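Local structure of 5-oxopent-3-ene-1,2,5-tricarboxylate decarboxylase (Exiguobacterium antarcticum B7, 6IYM) at residues L62-L67 against S102-P107; K77-H82 against G209-M214; E124-I129 against T239-G244; G149-N154 against C178-V183. The protein belongs to the fumarylacetoacetate hydrolase family and carries a magnesium ion held by acidic side chains in a chain richer in strand than in helix that assembles in pairs. One frame throughout, in Å; residues are numbered along the deposited sequence.

Contact 1 of 4, residues L62-L67 against S102-P107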
loop_
_atom_site.group_PDB
_atom_site.type_symbol
_atom_site.label_atom_id
_atom_site.label_comp_id
_atom_site.label_asym_id
_atom_site.label_seq_id
_atom_site.Cartn_x
_atom_site.Cartn_y
_atom_site.Cartn_z
ATOM N N LEU A 62 8.578 -4.283 23.888
ATOM C CA LEU A 62 7.494 -3.668 23.079
ATOM C C LEU A 62 7.512 -4.322 21.696
ATOM O O LEU A 62 8.608 -4.735 21.245
ATOM C CB LEU A 62 7.767 -2.160 22.978
ATOM C CG LEU A 62 7.428 -1.290 24.193
ATOM C CD1 LEU A 62 5.970 -0.931 24.197
ATOM C CD2 LEU A 62 7.771 -1.961 25.509
ATOM N N LEU A 63 6.356 -4.433 21.043
ATOM C CA LEU A 63 6.280 -4.824 19.611
ATOM C C LEU A 63 5.945 -3.573 18.793
ATOM O O LEU A 63 5.700 -2.493 19.419
ATOM C CB LEU A 63 5.250 -5.942 19.434
ATOM C CG LEU A 63 5.559 -7.243 20.194
ATOM C CD1 LEU A 63 4.387 -8.205 20.089
ATOM C CD2 LEU A 63 6.848 -7.911 19.701
ATOM N N ALA A 64 5.957 -3.683 17.464
ATOM C CA ALA A 64 5.384 -2.635 16.591
ATOM C C ALA A 64 3.942 -2.407 17.048
ATOM O O ALA A 64 3.281 -3.345 17.465
ATOM C CB ALA A 64 5.471 -3.070 15.152
ATOM N N PRO A 65 3.407 -1.171 17.083
ATOM C CA PRO A 65 2.016 -0.974 17.495
ATOM C C PRO A 65 1.017 -1.941 16.834
ATOM O O PRO A 65 0.235 -2.517 17.538
ATOM C CB PRO A 65 1.834 0.514 17.150
ATOM C CG PRO A 65 3.166 1.101 17.529
ATOM C CD PRO A 65 4.129 0.100 16.925
ATOM N N TYR A 66 1.092 -2.127 15.516
ATOM C CA TYR A 66 0.318 -3.163 14.778
ATOM C C TYR A 66 0.914 -3.292 13.383
ATOM O O TYR A 66 1.851 -2.520 13.084
ATOM C CB TYR A 66 -1.161 -2.788 14.700
ATOM C CG TYR A 66 -1.393 -1.399 14.163
ATOM C CD1 TYR A 66 -1.419 -1.146 12.808
ATOM C CD2 TYR A 66 -1.524 -0.329 15.025
ATOM C CE1 TYR A 66 -1.643 0.133 12.321
ATOM C CE2 TYR A 66 -1.735 0.954 14.560
ATOM C CZ TYR A 66 -1.797 1.185 13.205
ATOM O OH TYR A 66 -2.006 2.458 12.768
ATOM N N LEU A 67 0.447 -4.275 12.622
ATOM C CA LEU A 67 0.736 -4.427 11.175
ATOM C C LEU A 67 -0.276 -3.561 10.432
ATOM O O LEU A 67 -1.481 -3.807 10.500
ATOM C CB LEU A 67 0.645 -5.903 10.781
ATOM C CG LEU A 67 1.027 -6.222 9.334
ATOM C CD1 LEU A 67 2.526 -6.088 9.123
ATOM C CD2 LEU A 67 0.558 -7.619 8.939
ATOM N N SER A 102 4.963 -5.341 4.779
ATOM C CA SER A 102 6.019 -6.368 4.917
ATOM C C SER A 102 7.336 -5.721 5.418
ATOM O O SER A 102 8.172 -6.472 5.891
ATOM C CB SER A 102 6.207 -7.080 3.610
ATOM O OG SER A 102 6.607 -6.164 2.580
ATOM N N SER A 103 7.534 -4.391 5.304
ATOM C CA SER A 103 8.806 -3.704 5.703
ATOM C C SER A 103 8.820 -3.323 7.183
ATOM O O SER A 103 9.927 -3.015 7.694
ATOM C CB SER A 103 9.120 -2.513 4.843
ATOM O OG SER A 103 8.257 -1.421 5.124
ATOM N N ILE A 104 7.681 -3.405 7.866
ATOM C CA ILE A 104 7.513 -3.003 9.295
ATOM C C ILE A 104 8.325 -3.926 10.202
ATOM O O ILE A 104 8.273 -5.119 10.013
ATOM C CB ILE A 104 6.037 -3.044 9.696
ATOM C CG1 ILE A 104 5.207 -1.984 8.959
ATOM C CG2 ILE A 104 5.907 -2.958 11.208
ATOM C CD1 ILE A 104 5.538 -0.568 9.322
ATOM N N VAL A 105 9.024 -3.341 11.166
ATOM C CA VAL A 105 9.591 -4.036 12.349
ATOM C C VAL A 105 9.293 -3.132 13.530
ATOM O O VAL A 105 8.994 -1.948 13.309
ATOM C CB VAL A 105 11.102 -4.314 12.186
ATOM C CG1 VAL A 105 11.391 -5.155 10.947
ATOM C CG2 VAL A 105 11.937 -3.038 12.146
ATOM N N GLY A 106 9.414 -3.669 14.736
ATOM C CA GLY A 106 9.069 -2.960 15.975
ATOM C C GLY A 106 10.318 -2.487 16.703
ATOM O O GLY A 106 11.429 -2.629 16.210
ATOM N N PRO A 107 10.172 -1.923 17.911
ATOM C CA PRO A 107 11.323 -1.441 18.664
ATOM C C PRO A 107 12.424 -2.508 18.855
ATOM O O PRO A 107 12.106 -3.666 19.107
ATOM C CB PRO A 107 10.693 -1.002 19.988
ATOM C CG PRO A 107 9.286 -0.648 19.628
ATOM C CD PRO A 107 8.892 -1.668 18.577
#
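Ala64 and Gly106 meet where the loop leading from helix 36-41 to strand 72-75 passes the end of the short strand 104-105, at the margin of the mixed ten-strand sheet. The two paths run in nearly opposite directions, 158° apart end to end, yet they do not pair as strands. The nearest CA atoms are Ala64 CA and Gly106 CA, 3.8 Å apart, and Ala64 N lies 3.5 Å from Gly106 CA. Gly106 has no side chain, and a CB in that direction would clash with Ala64 N; the close approach is consistent with this. On one flank of this crossing the Ala64 methyl CB rests against Ile104 CG2 at 4.0 Å. Ile104 CG1 sits beside its own backbone N (chi1 -66°), which leaves CG2 as the branch that faces Ala64. On the other flank the Pro107 ring is laid against the chain of Leu62 and Leu63. Its CD approaches Leu63 O to 3.4 Å, while its CG touches Leu62 CB at 4.0 Å; the rest of the Leu62 side chain leads away. Polar backbone groups here find partners elsewhere. Ala64 O accepts from Arg7 NH2, Gly106 N donates to Asp109 OD2, and Gly106 O accepts from Asn273 ND2. Tyr66 points away from segment 102-107, and its OH bonds to Gly234 O. The chemistry is therefore van der Waals contact, of apolar side chains and of backbone N and O against CH groups, between the loop and the end of the strand, while hydrogen bonds to other parts of the chain fix each side separately.

Contact 2 of 4, residues K77-H82 against G209-M214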
loop_
_atom_site.group_PDB
_atom_site.type_symbol
_atom_site.label_atom_id
_atom_site.label_comp_id
_atom_site.label_asym_id
_atom_site.label_seq_id
_atom_site.Cartn_x
_atom_site.Cartn_y
_atom_site.Cartn_z
ATOM N N LYS A 77 9.861 15.633 0.824
ATOM C CA LYS A 77 10.479 16.806 1.510
ATOM C C LYS A 77 9.377 17.636 2.183
ATOM O O LYS A 77 8.518 18.191 1.466
ATOM C CB LYS A 77 11.241 17.665 0.491
ATOM C CG LYS A 77 12.672 17.232 0.223
ATOM C CD LYS A 77 12.850 15.735 0.072
ATOM C CE LYS A 77 14.299 15.313 0.144
ATOM N NZ LYS A 77 14.430 13.840 0.104
ATOM N N ASN A 78 9.401 17.730 3.509
ATOM C CA ASN A 78 8.374 18.443 4.294
ATOM C C ASN A 78 8.997 19.299 5.393
ATOM O O ASN A 78 8.246 19.747 6.254
ATOM C CB ASN A 78 7.364 17.483 4.898
ATOM C CG ASN A 78 6.074 18.192 5.244
ATOM O OD1 ASN A 78 5.682 19.136 4.548
ATOM N ND2 ASN A 78 5.442 17.786 6.333
ATOM N N TYR A 79 10.310 19.543 5.398
ATOM C CA TYR A 79 10.936 20.285 6.528
ATOM C C TYR A 79 11.787 21.412 5.948
ATOM O O TYR A 79 12.506 21.153 4.992
ATOM C CB TYR A 79 11.762 19.363 7.433
ATOM C CG TYR A 79 10.995 18.688 8.550
ATOM C CD1 TYR A 79 10.178 17.594 8.299
ATOM C CD2 TYR A 79 11.063 19.138 9.858
ATOM C CE1 TYR A 79 9.467 16.976 9.318
ATOM C CE2 TYR A 79 10.376 18.515 10.895
ATOM C CZ TYR A 79 9.557 17.433 10.619
ATOM O OH TYR A 79 8.867 16.802 11.616
ATOM N N ALA A 80 11.608 22.614 6.484
ATOM C CA ALA A 80 12.513 23.775 6.324
ATOM C C ALA A 80 13.815 23.490 7.084
ATOM O O ALA A 80 13.771 22.724 8.071
ATOM C CB ALA A 80 11.842 25.033 6.827
ATOM N N ASP A 81 14.932 24.059 6.623
ATOM C CA ASP A 81 16.276 23.868 7.232
ATOM C C ASP A 81 16.415 24.819 8.431
ATOM O O ASP A 81 16.064 24.402 9.549
ATOM C CB ASP A 81 17.386 24.022 6.184
ATOM C CG ASP A 81 17.671 22.762 5.378
ATOM O OD1 ASP A 81 16.860 21.822 5.446
ATOM O OD2 ASP A 81 18.715 22.724 4.698
ATOM N N HIS A 82 16.895 26.048 8.211
ATOM C CA HIS A 82 17.310 27.000 9.283
ATOM C C HIS A 82 16.121 27.904 9.638
ATOM O O HIS A 82 16.294 29.141 9.676
ATOM C CB HIS A 82 18.589 27.750 8.865
ATOM C CG HIS A 82 19.850 26.997 9.152
ATOM N ND1 HIS A 82 20.525 26.275 8.179
ATOM C CD2 HIS A 82 20.561 26.852 10.294
ATOM C CE1 HIS A 82 21.593 25.715 8.713
ATOM N NE2 HIS A 82 21.639 26.059 10.010
ATOM N N GLY A 209 15.086 18.605 14.482
ATOM C CA GLY A 209 14.192 19.617 13.880
ATOM C C GLY A 209 12.868 19.582 14.589
ATOM O O GLY A 209 12.428 18.457 14.952
ATOM N N SER A 210 12.312 20.750 14.899
ATOM C CA SER A 210 10.944 20.871 15.461
ATOM C C SER A 210 9.917 20.616 14.362
ATOM O O SER A 210 10.166 20.970 13.236
ATOM C CB SER A 210 10.654 22.197 16.075
ATOM O OG SER A 210 9.319 22.190 16.572
ATOM N N THR A 211 8.749 20.122 14.737
ATOM C CA THR A 211 7.596 20.017 13.818
ATOM C C THR A 211 7.130 21.412 13.407
ATOM O O THR A 211 6.347 21.484 12.444
ATOM C CB THR A 211 6.480 19.192 14.441
ATOM O OG1 THR A 211 6.218 19.718 15.741
ATOM C CG2 THR A 211 6.853 17.727 14.495
ATOM N N LYS A 212 7.610 22.474 14.060
ATOM C CA LYS A 212 7.320 23.873 13.615
ATOM C C LYS A 212 7.979 24.141 12.252
ATOM O O LYS A 212 7.496 25.037 11.554
ATOM C CB LYS A 212 7.728 24.904 14.682
ATOM C CG LYS A 212 9.095 25.559 14.516
ATOM C CD LYS A 212 9.557 26.300 15.763
ATOM C CE LYS A 212 8.689 27.493 16.120
ATOM N NZ LYS A 212 8.338 27.512 17.561
ATOM N N LEU A 213 9.004 23.385 11.837
ATOM C CA LEU A 213 9.677 23.583 10.516
ATOM C C LEU A 213 8.927 22.890 9.366
ATOM O O LEU A 213 9.384 23.046 8.212
ATOM C CB LEU A 213 11.092 23.011 10.561
ATOM C CG LEU A 213 12.052 23.640 11.570
ATOM C CD1 LEU A 213 13.442 23.022 11.395
ATOM C CD2 LEU A 213 12.106 25.146 11.416
ATOM N N MET A 214 7.861 22.139 9.649
ATOM C CA MET A 214 7.060 21.389 8.627
ATOM C C MET A 214 6.460 22.366 7.604
ATOM O O MET A 214 5.830 23.352 8.015
ATOM C CB MET A 214 5.919 20.605 9.286
ATOM C CG MET A 214 6.359 19.332 10.000
ATOM S SD MET A 214 4.997 18.588 10.943
ATOM C CE MET A 214 4.440 17.330 9.802
#
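Tyr79 and Met214 form a single beta bridge between the loop 77-82 and the turn that ends strand 204-210, close to the magnesium site, with the side chain of Asn78 about 8 Å from the ion. An ST turn at Ser210, whose OG accepts from Lys212 N, leads into the short 3-10 segment 211-213. The bridge itself rests on Ala80 N donating to Leu213 O, 2.8 Å away and almost straight at 174°. Beside it Met214 CA makes a close CA-H...O contact of 3.1 Å with Asn78 O.

The Tyr79 ring lies alongside the Met214 side chain, both pointing the same way. Met214 CG sits over one ring face in a CH-pi contact, displaced toward the rim and nearest to Tyr79 CZ at 3.8 Å. The sulfur stands obliquely farther out, 5.5 Å from Met214 SD to the Tyr79 ring centroid, a Met-aromatic contact. Ser210 O meets the ring at its edge, near its plane, 3.4 Å from Tyr79 CE2. With CG beside the backbone N (chi1 -87°), Tyr79 carries its hydroxyl to Thr211 CG2.

Asn78 is gripped at both ends of its amide: ND2 donates to Thr239 O and OD1 accepts from Arg216 N. Its ND2 also touches the Met214 methyl CE. Farther along segment 77-82, Leu213 CD1 lies 3.4 Å from Ala80 O and 3.5 Å from Asp81 O.

Contact 3 of 4, residues E124-I129 against T239-G244. With MG (magnesium ion), chain C.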
loop_
_atom_site.group_PDB
_atom_site.type_symbol
_atom_site.label_atom_id
_atom_site.label_comp_id
_atom_site.label_asym_id
_atom_site.label_seq_id
_atom_site.Cartn_x
_atom_site.Cartn_y
_atom_site.Cartn_z
ATOM N N GLU A 124 15.610 8.073 8.043
ATOM C CA GLU A 124 14.733 9.284 8.072
ATOM C C GLU A 124 13.810 9.154 9.283
ATOM O O GLU A 124 12.920 8.299 9.253
ATOM C CB GLU A 124 13.859 9.422 6.819
ATOM C CG GLU A 124 14.609 9.745 5.538
ATOM C CD GLU A 124 13.758 10.146 4.328
ATOM O OE1 GLU A 124 14.357 10.465 3.296
ATOM O OE2 GLU A 124 12.508 10.078 4.400
ATOM N N GLY A 125 14.033 9.966 10.310
ATOM C CA GLY A 125 13.188 9.969 11.516
ATOM C C GLY A 125 11.947 10.775 11.276
ATOM O O GLY A 125 12.072 11.864 10.663
ATOM N N GLU A 126 10.776 10.272 11.667
ATOM C CA GLU A 126 9.485 10.903 11.229
ATOM C C GLU A 126 8.367 10.759 12.271
ATOM O O GLU A 126 8.258 9.689 12.934
ATOM C CB GLU A 126 9.050 10.308 9.893
ATOM C CG GLU A 126 10.043 10.500 8.757
ATOM C CD GLU A 126 9.511 10.359 7.321
ATOM O OE1 GLU A 126 8.259 10.334 7.135
ATOM O OE2 GLU A 126 10.354 10.348 6.371
ATOM N N LEU A 127 7.550 11.806 12.398
ATOM C CA LEU A 127 6.282 11.771 13.162
ATOM C C LEU A 127 5.242 11.043 12.314
ATOM O O LEU A 127 5.068 11.412 11.147
ATOM C CB LEU A 127 5.828 13.199 13.455
ATOM C CG LEU A 127 4.447 13.335 14.092
ATOM C CD1 LEU A 127 4.411 12.662 15.447
ATOM C CD2 LEU A 127 4.065 14.810 14.207
ATOM N N ALA A 128 4.605 10.036 12.885
ATOM C CA ALA A 128 3.571 9.227 12.226
ATOM C C ALA A 128 2.211 9.642 12.769
ATOM O O ALA A 128 2.057 9.611 13.991
ATOM C CB ALA A 128 3.804 7.772 12.500
ATOM N N ILE A 129 1.276 10.013 11.890
ATOM C CA ILE A 129 -0.176 10.160 12.232
ATOM C C ILE A 129 -0.867 8.790 12.179
ATOM O O ILE A 129 -0.796 8.114 11.126
ATOM C CB ILE A 129 -0.878 11.136 11.271
ATOM C CG1 ILE A 129 -0.166 12.488 11.187
ATOM C CG2 ILE A 129 -2.346 11.283 11.647
ATOM C CD1 ILE A 129 -0.600 13.314 9.980
ATOM N N THR A 239 5.100 11.849 8.161
ATOM C CA THR A 239 4.888 13.287 7.840
ATOM C C THR A 239 6.175 13.969 7.386
ATOM O O THR A 239 6.169 15.216 7.326
ATOM C CB THR A 239 4.220 14.033 8.999
ATOM O OG1 THR A 239 5.048 13.911 10.147
ATOM C CG2 THR A 239 2.845 13.486 9.328
ATOM N N GLY A 240 7.187 13.189 7.002
ATOM C CA GLY A 240 8.483 13.672 6.483
ATOM C C GLY A 240 9.525 13.751 7.593
ATOM O O GLY A 240 9.181 13.491 8.756
ATOM N N THR A 241 10.736 14.177 7.259
ATOM C CA THR A 241 11.944 14.056 8.088
ATOM C C THR A 241 12.673 15.385 8.140
ATOM O O THR A 241 12.708 16.106 7.151
ATOM C CB THR A 241 12.799 12.921 7.528
ATOM O OG1 THR A 241 13.624 12.528 8.626
ATOM C CG2 THR A 241 13.595 13.304 6.295
ATOM N N PRO A 242 13.298 15.778 9.273
ATOM C CA PRO A 242 14.101 17.002 9.286
ATOM C C PRO A 242 15.394 16.823 8.491
ATOM O O PRO A 242 15.687 15.699 8.066
ATOM C CB PRO A 242 14.401 17.260 10.771
ATOM C CG PRO A 242 13.494 16.287 11.533
ATOM C CD PRO A 242 13.216 15.137 10.592
ATOM N N ALA A 243 16.146 17.920 8.304
ATOM C CA ALA A 243 17.503 17.930 7.699
ATOM C C ALA A 243 18.370 16.919 8.439
ATOM O O ALA A 243 18.036 16.636 9.635
ATOM C CB ALA A 243 18.108 19.320 7.782
ATOM N N GLY A 244 19.436 16.422 7.797
ATOM C CA GLY A 244 20.507 15.641 8.454
ATOM C C GLY A 244 20.596 14.206 7.976
ATOM O O GLY A 244 21.401 13.417 8.530
HETATM MG MG MG C . 10.495 10.007 4.428
HETATM O O HOH W 1 7.873 14.289 10.730
#
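Glu126 and Gly240 meet beside the magnesium ion, where strand 121-131 runs past the loop that follows strand 236-238. Glu126 and Glu124 both place CG beside the backbone N (chi1 -60° and -69°) and extend beyond it, so that alternate residues of one chain bring their carboxylates to the same metal. Each gives one oxygen: Glu124 OE2 and Glu126 OE2 both stand 2.0 Å from the magnesium, and Asp155 completes the protein ligands. The other oxygens are occupied too. Glu126 OE1 takes Gly240 N at 3.1 Å from above the carboxylate plane, and Glu124 OE1 forms a salt bridge with Arg159.

Thr241 lies across the Glu124 side chain at about a right angle, its CG2 3.7 Å from Glu124 CD. Its OG1, anti to the backbone N (chi1 -158°), donates to Gly125 O at 2.6 Å. Thr239 is turned differently: OG1 stands between the backbone N and the carbonyl carbon, and CG2 is left to pack on Ile129 CD1 at 3.5 Å. Leu127 O accepts twice from this residue, from Thr239 N at 3.0 Å and Thr239 OG1 at 2.7 Å. A water links Leu127 N, Thr239 OG1 and Gly240 O.

The two threonines thus tie the loop to the strand, and Gly240 N, as a second-shell donor, adds a second hold on the Glu126 carboxylate beside its metal bond: OE2 serves the magnesium and OE1 the loop N-H.

Contact 4 of 4, residues G149-N154 against C178-V183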
loop_
_atom_site.group_PDB
_atom_site.type_symbol
_atom_site.label_atom_id
_atom_site.label_comp_id
_atom_site.label_asym_id
_atom_site.label_seq_id
_atom_site.Cartn_x
_atom_site.Cartn_y
_atom_site.Cartn_z
ATOM N N GLY A 149 -4.100 9.195 17.154
ATOM C CA GLY A 149 -2.853 9.558 17.848
ATOM C C GLY A 149 -1.640 9.576 16.937
ATOM O O GLY A 149 -1.811 9.772 15.731
ATOM N N TYR A 150 -0.452 9.441 17.535
ATOM C CA TYR A 150 0.850 9.675 16.867
ATOM C C TYR A 150 1.885 8.674 17.383
ATOM O O TYR A 150 1.804 8.237 18.551
ATOM C CB TYR A 150 1.331 11.105 17.100
ATOM C CG TYR A 150 0.360 12.207 16.777
ATOM C CD1 TYR A 150 -0.531 12.680 17.730
ATOM C CD2 TYR A 150 0.367 12.817 15.535
ATOM C CE1 TYR A 150 -1.411 13.712 17.442
ATOM C CE2 TYR A 150 -0.503 13.854 15.234
ATOM C CZ TYR A 150 -1.396 14.303 16.193
ATOM O OH TYR A 150 -2.243 15.324 15.876
ATOM N N SER A 151 2.835 8.335 16.509
ATOM C CA SER A 151 3.963 7.411 16.795
ATOM C C SER A 151 5.167 7.835 15.968
ATOM O O SER A 151 5.161 8.941 15.384
ATOM C CB SER A 151 3.531 5.977 16.523
ATOM O OG SER A 151 4.411 5.037 17.110
ATOM N N ILE A 152 6.192 6.996 15.945
ATOM C CA ILE A 152 7.443 7.263 15.196
ATOM C C ILE A 152 7.535 6.234 14.084
ATOM O O ILE A 152 7.166 5.097 14.311
ATOM C CB ILE A 152 8.667 7.223 16.121
ATOM C CG1 ILE A 152 8.373 7.924 17.449
ATOM C CG2 ILE A 152 9.879 7.794 15.408
ATOM C CD1 ILE A 152 9.508 7.883 18.459
ATOM N N ILE A 153 7.973 6.680 12.919
ATOM C CA ILE A 153 8.397 5.858 11.764
ATOM C C ILE A 153 9.844 6.236 11.457
ATOM O O ILE A 153 10.138 7.427 11.447
ATOM C CB ILE A 153 7.468 6.112 10.564
ATOM C CG1 ILE A 153 6.101 5.490 10.817
ATOM C CG2 ILE A 153 8.081 5.615 9.272
ATOM C CD1 ILE A 153 6.101 4.025 10.631
ATOM N N ASN A 154 10.693 5.241 11.211
ATOM C CA ASN A 154 11.999 5.423 10.536
ATOM C C ASN A 154 11.788 4.983 9.089
ATOM O O ASN A 154 11.660 3.751 8.838
ATOM C CB ASN A 154 13.125 4.675 11.252
ATOM C CG ASN A 154 14.508 5.068 10.770
ATOM O OD1 ASN A 154 14.663 5.713 9.726
ATOM N ND2 ASN A 154 15.519 4.590 11.466
ATOM N N CYS A 178 10.999 -0.339 7.745
ATOM C CA CYS A 178 10.000 0.531 8.422
ATOM C C CYS A 178 9.871 0.214 9.911
ATOM O O CYS A 178 8.822 -0.240 10.374
ATOM C CB CYS A 178 8.654 0.461 7.700
ATOM S SG CYS A 178 7.602 1.883 8.079
ATOM N N PRO A 179 10.889 0.553 10.740
ATOM C CA PRO A 179 10.713 0.664 12.180
ATOM C C PRO A 179 9.497 1.520 12.502
ATOM O O PRO A 179 9.340 2.574 11.893
ATOM C CB PRO A 179 11.959 1.418 12.654
ATOM C CG PRO A 179 13.008 0.954 11.668
ATOM C CD PRO A 179 12.271 0.860 10.349
ATOM N N PHE A 180 8.694 1.051 13.447
ATOM C CA PHE A 180 7.409 1.661 13.825
ATOM C C PHE A 180 7.211 1.450 15.317
ATOM O O PHE A 180 7.187 0.310 15.745
ATOM C CB PHE A 180 6.310 1.043 12.962
ATOM C CG PHE A 180 4.896 1.425 13.316
ATOM C CD1 PHE A 180 4.558 2.741 13.552
ATOM C CD2 PHE A 180 3.866 0.492 13.217
ATOM C CE1 PHE A 180 3.242 3.085 13.817
ATOM C CE2 PHE A 180 2.543 0.847 13.443
ATOM C CZ PHE A 180 2.237 2.133 13.787
ATOM N N GLY A 181 7.064 2.524 16.083
ATOM C CA GLY A 181 6.752 2.433 17.518
ATOM C C GLY A 181 7.383 3.583 18.275
ATOM O O GLY A 181 7.707 4.595 17.642
ATOM N N PRO A 182 7.644 3.443 19.597
ATOM C CA PRO A 182 7.319 2.238 20.369
ATOM C C PRO A 182 5.882 2.178 20.902
ATOM O O PRO A 182 5.455 1.161 21.363
ATOM C CB PRO A 182 8.204 2.324 21.609
ATOM C CG PRO A 182 8.449 3.821 21.796
ATOM C CD PRO A 182 8.357 4.442 20.414
ATOM N N VAL A 183 5.220 3.315 20.905
ATOM C CA VAL A 183 3.901 3.512 21.557
ATOM C C VAL A 183 3.142 4.488 20.660
ATOM O O VAL A 183 3.776 5.152 19.814
ATOM C CB VAL A 183 4.050 4.045 23.002
ATOM C CG1 VAL A 183 5.089 3.284 23.804
ATOM C CG2 VAL A 183 4.382 5.524 23.063
#
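The Phe180 ring has Ile152 O at its edge, in the ring plane, while Ile153 CD1 comes obliquely to 3.5 Å from Phe180 CD1. Ser151 CB touches farther out, 4.0 Å from Phe180 CE1. Tyr66, from the loop 62-67, meets the ring in a T-shaped stack.

Under these side chains the two strands pair antiparallel, their directions 169° apart. Ile153 faces Phe180 as a non-hydrogen-bonded pair, and Ile152 faces Gly181 as a hydrogen-bonded one: Gly181 N donates to Ile152 O at 3.1 Å, but the return bond from Ile152 N to Gly181 O is weak. Asn154 N adds a bond to Pro179 O, also 3.1 Å. Beyond the cis-proline corner at Pro182, Ser151 takes over. Its OG, anti to the backbone N (chi1 -164°), reaches Val183 O at 2.8 Å from above the carbonyl plane. Cys178 SG packs on Ile153 CD1 at 3.7 Å.

Strand 147-158 is thereby flanked by 178-186 and 121-131, with Ile153 also resting on Ala128. The face bearing Ile152 lies against strands 260-265 and 269-276 of the second sheet; Asn154 touches 260-265 and Pro179 touches 269-276.

How the contacts relate
Contacts 1, 3 and 4 all reach the large mixed sheet. Contact 4 is central, about 3 Å from the chain's centre, with contact 1 centred about 8 Å away on one side and contact 3 about 11 Å on the other. Strand 178-186 joins it to strand 104-105, and strand 147-158 joins it to strand 121-131. Contact 2 lies beyond contact 3, centres about 9 Å apart, and about 26 Å from contact 1. Along the chain contact 1 closes before contacts 3 and 4 begin; contact 4 falls wholly between the segments of contact 3, whereas those of contacts 2 and 3 alternate. Contacts 2 and 3 thus interleave distant sequence next to the magnesium, with contact 4 in the sheet beside them.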